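Long-range contacts in radical SAM domain protein (Methanothrix thermoacetophila, PDB 6Y1X), which is a NifB-family radical SAM enzyme that carries [4Fe-4S] clusters and acts in maturation of the nitrogenase iron-molybdenum cofactor, probably as its carbide synthase: residues Ile139-Leu144 / Thr159-Thr164; Gly143-Asp148 / Val180-Glu185. All coordinates share one frame; numbering follows the deposited sequence.

Contact 1: Ile139-Leu144 / Thr159-Thr164; sequences ISTNGL and TNITVT. With SF4 (iron/sulfur cluster), chain C.
Ser140 and Thr162 pair across neighbouring parallel strands, 136-141 and 160-164, joined through helix 146-156 as a beta-alpha-beta unit in the TIM-barrel-like radical SAM fold. The short strand axes diverge by 20°. Backbone bonds fix the register: Thr162 N gives to Ile139 O at 2.8 Å. Thr141 N gives to Thr162 O at 2.7 Å, a bond bent to 138° at the hydrogen.

Thr162 connects this pairing to the cluster. Its CB sits 3.9 Å from Ile139 O, beside the partner strand. From there CG2 runs anti to the backbone N and meets Ser140 OG at 4.1 Å. With chi1 at -72°, OG1 lies beside the backbone N and approaches sulfur S3 of the iron-sulfur cluster at 3.4 Å; it is also hydrogen-bonded to Lys215, which belongs to the same pocket. Cys138, one residue before Ile139, is a ligand of that cluster, as is Glu75, whose side chain touches Thr162.

The other face of the sheet is largely apolar. Ile139 and Ile161 lie side by side, CD1 of the first 3.8 Å from CG2 of the second, and both pack on Leu153 of helix 146-156. Two residues on, Thr141 and Val163 lie side by side in the same way, while the Thr141 hydroxyl is hydrogen-bonded to Glu114. Past the strand, Gly143 N donates to Thr141 OG1 at 2.9 Å, an ST turn. Gly143 CA lies 4.1 Å from Val163 CG1; a beta carbon would crowd that methyl, and the Gly143 backbone angles would also press it against Asn142 O.

Contact 2: Gly143-Asp148 / Val180-Glu185; sequences GLLLPD and VIYKGE. With SO4 (sulfate ion), chain E.
Leu144 and Tyr182 meet because each holds CG anti to its own backbone N, chi1 -179° in Leu144 and -176° in Tyr182, which carries the Leu144 branch and the Tyr182 ring toward each other. Leu144 CG comes to 4.0 Å from Tyr182 CD1, an oblique approach, while Leu144 CD2 lies 3.3 Å from Ile181 O. Leu145 adds CD2 at the ring edge, 4.1 Å from Tyr182 CE1. Farther out, Asp148 and Tyr182 reach tip to tip, OD2 standing 3.2 Å from OH, with carboxylate and ring planes 22° apart. Lys183 CG lies over the ring centre, 3.7 Å above its plane; Lys183 NZ, 4.5 Å from Asp148 OD2, is too distant for a salt bridge but would probably favour the carboxylate's charge. An alanine in place of Tyr182 would probably open a gap beside Leu144 and Leu145 and leave Asp148 without its hydroxyl neighbour. Paired backbone bonds join Tyr182 and Glu185 across the two-residue turn Lys183-Gly184, where Gly184 N donates to O4 of a sulfate, probably from the crystallisation liquor, at 3.0 Å. The contact thus sets the start of helix 146-156 against the hairpin of strands 177-182 and 185-188, with Leu144 also touching Ile61 of strand 61-63 and Leu196 of helix 189-209.

Contacts 1 and 2 share Gly143 and Leu144, the turn by which strand 136-141 passes into helix 146-156, and their centres are 13 Å apart. They also touch directly, Val163 CG2 of contact 1 packing at 3.7 Å on Leu146 CD2 of contact 2. Contact 1 is buried, its centre about 4 Å from that of the chain; contact 2 lies farther out, about 15 Å from it. Two iron-sulfur clusters lie near the contacts. Contact 1 borders one through Ser140 and Thr162, and its Asn142 side chain comes within about 4 Å of the second. Contact 2 stands back from that second cluster, the Leu144 side chain about 9 Å away.

Contact 1: Ile139-Leu144 / Thr159-Thr164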
ATOM      1  N   ILE A 139       3.632   2.945  -6.071  1.00 24.82           N
ATOM      2  CA  ILE A 139       3.300   3.613  -4.820  1.00 20.83           C
ATOM      3  C   ILE A 139       2.395   2.709  -4.001  1.00 20.09           C
ATOM      4  O   ILE A 139       1.624   1.909  -4.539  1.00 25.92           O
ATOM      5  CB  ILE A 139       2.625   4.998  -5.022  1.00 28.87           C
ATOM      6  CG1 ILE A 139       1.257   4.867  -5.701  1.00 31.59           C
ATOM      7  CG2 ILE A 139       3.513   5.949  -5.782  1.00 34.79           C
ATOM      8  CD1 ILE A 139       0.083   5.034  -4.750  1.00 35.19           C
ATOM      9  N   SER A 140       2.486   2.872  -2.687  1.00 20.99           N
ATOM     10  CA  SER A 140       1.584   2.283  -1.715  1.00 16.59           C
ATOM     11  C   SER A 140       0.755   3.404  -1.102  1.00 21.67           C
ATOM     12  O   SER A 140       1.215   4.544  -1.003  1.00 20.36           O
ATOM     13  CB  SER A 140       2.370   1.528  -0.630  1.00 13.90           C
ATOM     14  OG  SER A 140       1.546   1.166   0.468  1.00 27.80           O
ATOM     15  N   THR A 141      -0.486   3.098  -0.739  1.00 20.54           N
ATOM     16  CA  THR A 141      -1.345   4.111  -0.145  1.00 17.25           C
ATOM     17  C   THR A 141      -2.378   3.445   0.748  1.00 16.22           C
ATOM     18  O   THR A 141      -2.759   2.295   0.528  1.00 17.44           O
ATOM     19  CB  THR A 141      -2.050   4.964  -1.217  1.00 21.81           C
ATOM     20  OG1 THR A 141      -2.906   5.934  -0.591  1.00 20.71           O
ATOM     21  CG2 THR A 141      -2.879   4.095  -2.154  1.00 19.29           C
ATOM     22  N   ASN A 142      -2.827   4.178   1.763  1.00 13.30           N
ATOM     23  CA  ASN A 142      -4.001   3.743   2.504  1.00 12.88           C
ATOM     24  C   ASN A 142      -5.290   4.034   1.742  1.00 18.70           C
ATOM     25  O   ASN A 142      -6.365   3.615   2.183  1.00 19.30           O
ATOM     26  CB  ASN A 142      -4.015   4.366   3.908  1.00 11.83           C
ATOM     27  CG  ASN A 142      -4.069   5.892   3.892  1.00 21.76           C
ATOM     28  OD1 ASN A 142      -4.705   6.508   3.040  1.00 19.40           O
ATOM     29  ND2 ASN A 142      -3.388   6.502   4.848  1.00 20.04           N
ATOM     30  N   GLY A 143      -5.208   4.751   0.619  1.00 17.81           N
ATOM     31  CA  GLY A 143      -6.340   4.937  -0.264  1.00 17.67           C
ATOM     32  C   GLY A 143      -7.156   6.186  -0.025  1.00 14.60           C
ATOM     33  O   GLY A 143      -7.982   6.536  -0.879  1.00 16.43           O
ATOM     34  N   LEU A 144      -6.974   6.862   1.115  1.00 16.17           N
ATOM     35  CA  LEU A 144      -7.825   8.006   1.429  1.00 15.14           C
ATOM     36  C   LEU A 144      -7.717   9.100   0.372  1.00 15.79           C
ATOM     37  O   LEU A 144      -8.730   9.675  -0.036  1.00 19.72           O
ATOM     38  CB  LEU A 144      -7.481   8.570   2.806  1.00 16.71           C
ATOM     39  CG  LEU A 144      -8.345   9.766   3.220  1.00 19.74           C
ATOM     40  CD1 LEU A 144      -9.828   9.410   3.315  1.00 18.65           C
ATOM     41  CD2 LEU A 144      -7.842  10.344   4.535  1.00 19.08           C
ATOM     42  N   THR A 159       2.567   3.180 -12.633  1.00 21.14           N
ATOM     43  CA  THR A 159       1.823   2.105 -13.282  1.00 26.82           C
ATOM     44  C   THR A 159       1.319   1.044 -12.316  1.00 24.84           C
ATOM     45  O   THR A 159       0.447   0.254 -12.692  1.00 27.88           O
ATOM     46  CB  THR A 159       2.686   1.405 -14.347  1.00 32.45           C
ATOM     47  OG1 THR A 159       3.932   1.001 -13.766  1.00 35.19           O
ATOM     48  CG2 THR A 159       2.950   2.326 -15.529  1.00 36.10           C
ATOM     49  N   ASN A 160       1.825   1.018 -11.089  1.00 16.03           N
ATOM     50  CA  ASN A 160       1.491  -0.010 -10.116  1.00 15.92           C
ATOM     51  C   ASN A 160       1.147   0.692  -8.818  1.00 20.75           C
ATOM     52  O   ASN A 160       1.883   1.579  -8.378  1.00 24.80           O
ATOM     53  CB  ASN A 160       2.652  -0.989  -9.903  1.00 18.39           C
ATOM     54  CG  ASN A 160       2.976  -1.798 -11.143  1.00 31.37           C
ATOM     55  OD1 ASN A 160       3.429  -1.258 -12.155  1.00 30.51           O
ATOM     56  ND2 ASN A 160       2.757  -3.105 -11.067  1.00 31.50           N
ATOM     57  N   ILE A 161       0.052   0.274  -8.191  1.00 16.94           N
ATOM     58  CA  ILE A 161      -0.463   0.934  -6.997  1.00 16.87           C
ATOM     59  C   ILE A 161      -0.866  -0.130  -5.991  1.00 22.24           C
ATOM     60  O   ILE A 161      -1.559  -1.091  -6.338  1.00 20.69           O
ATOM     61  CB  ILE A 161      -1.663   1.850  -7.311  1.00 18.53           C
ATOM     62  CG1 ILE A 161      -1.228   3.023  -8.193  1.00 26.69           C
ATOM     63  CG2 ILE A 161      -2.292   2.369  -6.026  1.00 19.82           C
ATOM     64  CD1 ILE A 161      -2.380   3.881  -8.664  1.00 30.66           C
ATOM     65  N   THR A 162      -0.412   0.023  -4.754  1.00 20.42           N
ATOM     66  CA  THR A 162      -0.856  -0.832  -3.669  1.00 19.56           C
ATOM     67  C   THR A 162      -1.772  -0.026  -2.765  1.00 18.64           C
ATOM     68  O   THR A 162      -1.405   1.063  -2.313  1.00 24.86           O
ATOM     69  CB  THR A 162       0.335  -1.362  -2.869  1.00 21.40           C
ATOM     70  OG1 THR A 162       1.030  -2.346  -3.638  1.00 19.16           O
ATOM     71  CG2 THR A 162      -0.141  -2.002  -1.567  1.00 22.42           C
ATOM     72  N   VAL A 163      -2.957  -0.559  -2.496  1.00 20.26           N
ATOM     73  CA  VAL A 163      -3.889   0.050  -1.561  1.00 16.69           C
ATOM     74  C   VAL A 163      -4.049  -0.921  -0.406  1.00 18.13           C
ATOM     75  O   VAL A 163      -4.289  -2.112  -0.629  1.00 17.82           O
ATOM     76  CB  VAL A 163      -5.249   0.352  -2.220  1.00 20.78           C
ATOM     77  CG1 VAL A 163      -6.206   0.970  -1.213  1.00 21.13           C
ATOM     78  CG2 VAL A 163      -5.071   1.238  -3.447  1.00 19.68           C
ATOM     79  N   THR A 164      -3.951  -0.424   0.819  1.00 20.04           N
ATOM     80  CA  THR A 164      -4.230  -1.259   1.980  1.00 21.31           C
ATOM     81  C   THR A 164      -5.707  -1.121   2.323  1.00 17.13           C
ATOM     82  O   THR A 164      -6.165  -0.048   2.729  1.00 19.94           O
ATOM     83  CB  THR A 164      -3.334  -0.896   3.159  1.00 22.90           C
ATOM     84  OG1 THR A 164      -1.979  -1.221   2.827  1.00 22.73           O
ATOM     85  CG2 THR A 164      -3.732  -1.711   4.397  1.00 22.15           C
TER
HETATM   86 FE1  SF4 C 301       4.624  -2.133  -2.207  1.00 47.68          FE
HETATM   87 FE2  SF4 C 301       6.417  -3.550  -3.686  1.00 75.44          FE
HETATM   88 FE3  SF4 C 301       7.145  -1.223  -2.478  1.00 56.91          FE
HETATM   89 FE4  SF4 C 301       5.446  -1.176  -4.645  1.00 58.91          FE
HETATM   90  S1  SF4 C 301       7.646  -1.851  -4.634  1.00 36.39           S
HETATM   91  S2  SF4 C 301       5.228   0.032  -2.701  1.00 33.16           S
HETATM   92  S3  SF4 C 301       4.236  -3.093  -4.262  1.00 33.10           S
HETATM   93  S4  SF4 C 301       6.523  -3.169  -1.420  1.00 32.55           S
HETATM   94  O   HOH W   1      -0.705   0.197   1.137  1.00 20.76           O

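Contact 2: Gly143-Asp148 / Val180-Glu185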
ATOM      1  N   GLY A 143      -5.208   4.751   0.619  1.00 17.81           N
ATOM      2  CA  GLY A 143      -6.340   4.937  -0.264  1.00 17.67           C
ATOM      3  C   GLY A 143      -7.156   6.186  -0.025  1.00 14.60           C
ATOM      4  O   GLY A 143      -7.982   6.536  -0.879  1.00 16.43           O
ATOM      5  N   LEU A 144      -6.974   6.862   1.115  1.00 16.17           N
ATOM      6  CA  LEU A 144      -7.825   8.006   1.429  1.00 15.14           C
ATOM      7  C   LEU A 144      -7.717   9.100   0.372  1.00 15.79           C
ATOM      8  O   LEU A 144      -8.730   9.675  -0.036  1.00 19.72           O
ATOM      9  CB  LEU A 144      -7.481   8.570   2.806  1.00 16.71           C
ATOM     10  CG  LEU A 144      -8.345   9.766   3.220  1.00 19.74           C
ATOM     11  CD1 LEU A 144      -9.828   9.410   3.315  1.00 18.65           C
ATOM     12  CD2 LEU A 144      -7.842  10.344   4.535  1.00 19.08           C
ATOM     13  N   LEU A 145      -6.506   9.393  -0.095  1.00 24.60           N
ATOM     14  CA  LEU A 145      -6.315  10.441  -1.090  1.00 24.04           C
ATOM     15  C   LEU A 145      -6.195   9.902  -2.508  1.00 21.28           C
ATOM     16  O   LEU A 145      -5.874  10.667  -3.420  1.00 20.66           O
ATOM     17  CB  LEU A 145      -5.093  11.294  -0.745  1.00 20.10           C
ATOM     18  CG  LEU A 145      -5.285  12.273   0.414  1.00 24.42           C
ATOM     19  CD1 LEU A 145      -3.974  12.952   0.786  1.00 28.72           C
ATOM     20  CD2 LEU A 145      -6.356  13.301   0.061  1.00 27.18           C
ATOM     21  N   LEU A 146      -6.443   8.610  -2.715  1.00 17.76           N
ATOM     22  CA  LEU A 146      -6.299   8.038  -4.052  1.00 20.36           C
ATOM     23  C   LEU A 146      -7.244   8.683  -5.061  1.00 26.19           C
ATOM     24  O   LEU A 146      -6.792   9.001  -6.177  1.00 23.79           O
ATOM     25  CB  LEU A 146      -6.478   6.516  -3.994  1.00 21.01           C
ATOM     26  CG  LEU A 146      -6.179   5.780  -5.302  1.00 22.37           C
ATOM     27  CD1 LEU A 146      -4.824   6.191  -5.830  1.00 14.81           C
ATOM     28  CD2 LEU A 146      -6.243   4.270  -5.119  1.00 21.26           C
ATOM     29  N   PRO A 147      -8.532   8.907  -4.766  1.00 24.43           N
ATOM     30  CA  PRO A 147      -9.371   9.598  -5.762  1.00 22.08           C
ATOM     31  C   PRO A 147      -8.852  10.979  -6.112  1.00 24.82           C
ATOM     32  O   PRO A 147      -8.921  11.383  -7.279  1.00 31.07           O
ATOM     33  CB  PRO A 147     -10.743   9.685  -5.079  1.00 25.45           C
ATOM     34  CG  PRO A 147     -10.731   8.670  -4.023  1.00 21.02           C
ATOM     35  CD  PRO A 147      -9.313   8.481  -3.589  1.00 19.73           C
ATOM     36  N   ASP A 148      -8.338  11.718  -5.129  1.00 30.49           N
ATOM     37  CA  ASP A 148      -7.905  13.089  -5.370  1.00 36.07           C
ATOM     38  C   ASP A 148      -6.577  13.162  -6.115  1.00 28.77           C
ATOM     39  O   ASP A 148      -6.323  14.145  -6.816  1.00 29.61           O
ATOM     40  CB  ASP A 148      -7.793  13.855  -4.051  1.00 48.77           C
ATOM     41  CG  ASP A 148      -9.145  14.186  -3.447  1.00 62.91           C
ATOM     42  OD1 ASP A 148     -10.170  14.007  -4.140  1.00 68.74           O
ATOM     43  OD2 ASP A 148      -9.184  14.628  -2.279  1.00 66.32           O
ATOM     44  N   VAL A 180      -9.364   9.683  10.676  1.00 13.25           N
ATOM     45  CA  VAL A 180      -8.853  10.048   9.363  1.00 21.11           C
ATOM     46  C   VAL A 180      -8.873  11.565   9.277  1.00 21.25           C
ATOM     47  O   VAL A 180      -9.723  12.229   9.881  1.00 24.19           O
ATOM     48  CB  VAL A 180      -9.664   9.425   8.198  1.00 15.12           C
ATOM     49  CG1 VAL A 180      -9.824   7.916   8.382  1.00 19.20           C
ATOM     50  CG2 VAL A 180     -11.018  10.084   8.065  1.00 18.32           C
ATOM     51  N   ILE A 181      -7.902  12.111   8.552  1.00 22.02           N
ATOM     52  CA  ILE A 181      -7.812  13.542   8.287  1.00 17.21           C
ATOM     53  C   ILE A 181      -8.059  13.721   6.799  1.00 18.18           C
ATOM     54  O   ILE A 181      -7.262  13.263   5.970  1.00 19.88           O
ATOM     55  CB  ILE A 181      -6.451  14.123   8.696  1.00 19.61           C
ATOM     56  CG1 ILE A 181      -6.142  13.803  10.157  1.00 20.35           C
ATOM     57  CG2 ILE A 181      -6.424  15.629   8.458  1.00 17.11           C
ATOM     58  CD1 ILE A 181      -4.695  14.044  10.530  1.00 19.66           C
ATOM     59  N   TYR A 182      -9.165  14.371   6.447  1.00 16.55           N
ATOM     60  CA  TYR A 182      -9.525  14.528   5.045  1.00 17.89           C
ATOM     61  C   TYR A 182      -9.976  15.957   4.809  1.00 25.07           C
ATOM     62  O   TYR A 182     -10.931  16.414   5.445  1.00 17.30           O
ATOM     63  CB  TYR A 182     -10.633  13.546   4.653  1.00 26.21           C
ATOM     64  CG  TYR A 182     -10.986  13.603   3.192  1.00 28.06           C
ATOM     65  CD1 TYR A 182     -10.040  13.291   2.225  1.00 26.13           C
ATOM     66  CD2 TYR A 182     -12.259  13.968   2.772  1.00 26.49           C
ATOM     67  CE1 TYR A 182     -10.346  13.345   0.881  1.00 28.02           C
ATOM     68  CE2 TYR A 182     -12.575  14.022   1.432  1.00 28.83           C
ATOM     69  CZ  TYR A 182     -11.614  13.707   0.490  1.00 31.65           C
ATOM     70  OH  TYR A 182     -11.918  13.759  -0.850  1.00 36.24           O
ATOM     71  N   LYS A 183      -9.318  16.633   3.865  1.00 23.62           N
ATOM     72  CA  LYS A 183      -9.640  18.004   3.468  1.00 20.81           C
ATOM     73  C   LYS A 183      -9.758  18.933   4.674  1.00 23.24           C
ATOM     74  O   LYS A 183     -10.713  19.698   4.814  1.00 25.40           O
ATOM     75  CB  LYS A 183     -10.900  18.055   2.605  1.00 25.17           C
ATOM     76  CG  LYS A 183     -10.746  17.326   1.281  1.00 29.80           C
ATOM     77  CD  LYS A 183     -11.847  17.705   0.314  1.00 38.18           C
ATOM     78  CE  LYS A 183     -11.660  17.011  -1.024  1.00 48.35           C
ATOM     79  NZ  LYS A 183     -12.469  17.658  -2.088  1.00 53.14           N
ATOM     80  N   GLY A 184      -8.777  18.853   5.567  1.00 25.67           N
ATOM     81  CA  GLY A 184      -8.723  19.820   6.642  1.00 24.47           C
ATOM     82  C   GLY A 184      -9.591  19.522   7.839  1.00 22.68           C
ATOM     83  O   GLY A 184      -9.852  20.426   8.635  1.00 24.51           O
ATOM     84  N   GLU A 185     -10.057  18.290   7.990  1.00 21.85           N
ATOM     85  CA  GLU A 185     -10.870  17.933   9.138  1.00 23.08           C
ATOM     86  C   GLU A 185     -10.532  16.525   9.598  1.00 21.78           C
ATOM     87  O   GLU A 185     -10.374  15.612   8.784  1.00 23.79           O
ATOM     88  CB  GLU A 185     -12.370  18.042   8.813  1.00 26.82           C
ATOM     89  CG  GLU A 185     -13.284  17.651   9.960  1.00 29.55           C
ATOM     90  CD  GLU A 185     -14.666  18.276   9.857  1.00 33.68           C
ATOM     91  OE1 GLU A 185     -14.915  19.041   8.900  1.00 30.78           O
ATOM     92  OE2 GLU A 185     -15.510  17.985  10.729  1.00 31.23           O
TER
HETATM   93  S   SO4 E 303      -5.170  18.294   5.385  0.79 39.67           S
HETATM   94  O1  SO4 E 303      -3.948  17.516   5.540  0.79 41.73           O
HETATM   95  O2  SO4 E 303      -4.997  19.323   4.365  0.79 44.03           O
HETATM   96  O3  SO4 E 303      -5.478  18.928   6.662  0.79 42.78           O
HETATM   97  O4  SO4 E 303      -6.258  17.409   4.978  0.79 28.83           O